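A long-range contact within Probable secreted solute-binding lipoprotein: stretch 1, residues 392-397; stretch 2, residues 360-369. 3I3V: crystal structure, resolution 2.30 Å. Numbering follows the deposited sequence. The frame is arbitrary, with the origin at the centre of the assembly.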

# COMPACT_ATOMS: atom_id res chain seq x y z
N SER C 392 -70.46 3.23 33.01
CA SER C 392 -71.41 4.33 32.83
C SER C 392 -70.70 5.63 32.50
O SER C 392 -71.33 6.58 32.02
CB SER C 392 -72.24 4.53 34.09
OG SER C 392 -73.54 3.99 33.92
N ALA C 393 -69.40 5.67 32.76
CA ALA C 393 -68.63 6.86 32.49
C ALA C 393 -68.55 7.06 30.98
O ALA C 393 -68.28 8.16 30.50
CB ALA C 393 -67.22 6.73 33.09
N TYR C 394 -68.81 5.99 30.24
CA TYR C 394 -68.76 6.02 28.79
C TYR C 394 -70.14 6.18 28.15
O TYR C 394 -70.30 5.93 26.96
CB TYR C 394 -68.11 4.74 28.26
CG TYR C 394 -66.63 4.66 28.53
CD1 TYR C 394 -65.71 4.90 27.51
CD2 TYR C 394 -66.14 4.34 29.80
CE1 TYR C 394 -64.34 4.81 27.74
CE2 TYR C 394 -64.77 4.25 30.05
CZ TYR C 394 -63.88 4.49 29.02
OH TYR C 394 -62.52 4.40 29.26
N ARG C 395 -71.12 6.61 28.94
CA ARG C 395 -72.48 6.80 28.44
C ARG C 395 -72.55 7.64 27.15
O ARG C 395 -73.62 7.74 26.53
CB ARG C 395 -73.36 7.42 29.53
N SER C 396 -71.43 8.25 26.77
CA SER C 396 -71.35 9.06 25.56
C SER C 396 -70.49 8.32 24.53
O SER C 396 -69.27 8.20 24.68
CB SER C 396 -70.75 10.43 25.87
N VAL C 397 -71.13 7.82 23.48
CA VAL C 397 -70.43 7.08 22.43
C VAL C 397 -71.37 6.76 21.27
O VAL C 397 -71.55 5.57 20.95
CB VAL C 397 -69.85 5.79 23.01
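Stretch 2, residues 360-369: YVPPAAAQPL

This is a small apolar contact in which one side of an alanine- and proline-rich helical segment, with the loop before it, packs on a turn near the C-terminal end of the same chain, with no hydrogen bond across it among the modelled atoms. About 370 Å² of surface is buried, both sides summed.

Stretch 1 has no regular helix or strand. Ser392 to Arg395 form a type I beta turn, closed by the bond from Arg395 N to Ser392 O at 3.1 Å. Stretch 2 begins as loop and passes into a helix that continues beyond Leu369. Ala365 N bonds to Pro362 O at 2.7 Å, and Leu369 N to Ala365 O at 2.8 Å. The helix is kinked at Pro368, whose ring nitrogen carries no hydrogen and makes no bond to the turn before.

The two backbones run in opposing order. Ala393 lies nearest Pro368, with CA atoms 4.7 Å apart. Tyr394 lies nearest Ala365, CA to CA 5.0 Å, and Ser396 nearest Ala364, CA to CA 6.3 Å. As stretch 1 advances, its partners therefore step back along stretch 2.

Ala393 points its CB toward the helix. Ala393 CB is 3.8 Å from Pro368 CB and 3.8 Å from Leu369 CD1. Ala393 CB also lies 3.5 Å from Leu369 N, so the small methyl packs against the helix backbone as well as its side chains. The carbonyl of the same residue faces Ala365: Ala393 O is 3.3 Å from Ala365 CA, in a CA-H...O contact with an angle of 130° at the hydrogen.

Tyr394 starts away from stretch 2 at its CA-to-CB bond, but the end of its side chain comes nearer. With chi1 in the m well, its ring meets Ala365. Ala365 CB sits over one face, 3.9 Å from the centroid of the Tyr394 ring and 11° off the ring normal, a CH-pi contact. Two further residues approach the ring obliquely: Pro362 CD is 3.6 Å from Tyr394 CE1, and Leu369 CD1 is 3.9 Å from Tyr394 CE2. Val361 CG2 lies 4.0 Å from Tyr394 OH. That hydroxyl is hydrogen-bonded elsewhere in the structure.

Ser396 adds a contact at the margin, with Ser396 CB 3.7 Å from Ala364 CB. Its OG is not modelled. Ala366 turns its CB away, and neither it nor Gln367 touches stretch 1.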

# COMPACT_ATOMS: atom_id res chain seq x y z
N TYR C 360 -56.18 7.19 25.33
CA TYR C 360 -57.25 6.34 24.81
C TYR C 360 -58.67 6.59 25.32
O TYR C 360 -59.63 6.14 24.70
CB TYR C 360 -56.90 4.87 25.06
CG TYR C 360 -55.45 4.54 24.79
CD1 TYR C 360 -54.49 4.69 25.79
CD2 TYR C 360 -55.03 4.11 23.53
CE1 TYR C 360 -53.14 4.42 25.54
CE2 TYR C 360 -53.69 3.85 23.26
CZ TYR C 360 -52.74 4.00 24.28
OH TYR C 360 -51.41 3.74 24.02
N VAL C 361 -58.79 7.31 26.42
CA VAL C 361 -60.10 7.60 26.98
C VAL C 361 -60.79 8.74 26.22
O VAL C 361 -60.27 9.85 26.17
CB VAL C 361 -59.99 8.02 28.47
CG1 VAL C 361 -61.36 8.39 29.00
CG2 VAL C 361 -59.39 6.88 29.31
N PRO C 362 -61.95 8.46 25.60
CA PRO C 362 -62.67 9.51 24.86
C PRO C 362 -62.85 10.66 25.84
O PRO C 362 -63.29 10.45 26.97
CB PRO C 362 -63.99 8.84 24.51
CG PRO C 362 -63.61 7.38 24.38
CD PRO C 362 -62.70 7.19 25.57
N PRO C 363 -62.53 11.90 25.42
CA PRO C 363 -62.68 13.05 26.32
C PRO C 363 -64.03 13.12 27.05
O PRO C 363 -64.11 13.59 28.18
CB PRO C 363 -62.46 14.25 25.38
CG PRO C 363 -61.51 13.70 24.36
CD PRO C 363 -62.09 12.33 24.08
N ALA C 364 -65.09 12.66 26.39
CA ALA C 364 -66.43 12.68 26.99
C ALA C 364 -66.53 11.81 28.24
O ALA C 364 -67.37 12.05 29.11
CB ALA C 364 -67.47 12.24 25.96
N ALA C 365 -65.65 10.81 28.33
CA ALA C 365 -65.65 9.90 29.47
C ALA C 365 -64.63 10.27 30.56
O ALA C 365 -64.69 9.74 31.67
CB ALA C 365 -65.38 8.49 28.98
N ALA C 366 -63.71 11.18 30.25
CA ALA C 366 -62.67 11.60 31.18
C ALA C 366 -63.15 12.08 32.55
O ALA C 366 -62.69 11.61 33.58
CB ALA C 366 -61.80 12.67 30.54
N GLN C 367 -64.09 13.01 32.54
CA GLN C 367 -64.61 13.55 33.79
C GLN C 367 -65.48 12.54 34.54
O GLN C 367 -65.39 12.42 35.76
CB GLN C 367 -65.40 14.83 33.51
CG GLN C 367 -65.05 15.99 34.44
CD GLN C 367 -65.38 15.69 35.88
OE1 GLN C 367 -64.55 15.86 36.77
NE2 GLN C 367 -66.62 15.26 36.12
N PRO C 368 -66.35 11.81 33.81
CA PRO C 368 -67.20 10.83 34.50
C PRO C 368 -66.40 9.64 35.04
O PRO C 368 -66.79 9.00 36.01
CB PRO C 368 -68.19 10.41 33.42
CG PRO C 368 -68.29 11.64 32.56
CD PRO C 368 -66.84 12.06 32.45
N LEU C 369 -65.27 9.35 34.41
CA LEU C 369 -64.43 8.24 34.83
C LEU C 369 -63.79 8.55 36.19
O LEU C 369 -63.51 7.65 36.98
CB LEU C 369 -63.35 7.98 33.77
CG LEU C 369 -62.66 6.61 33.75
CD1 LEU C 369 -63.69 5.51 33.59
CD2 LEU C 369 -61.65 6.56 32.61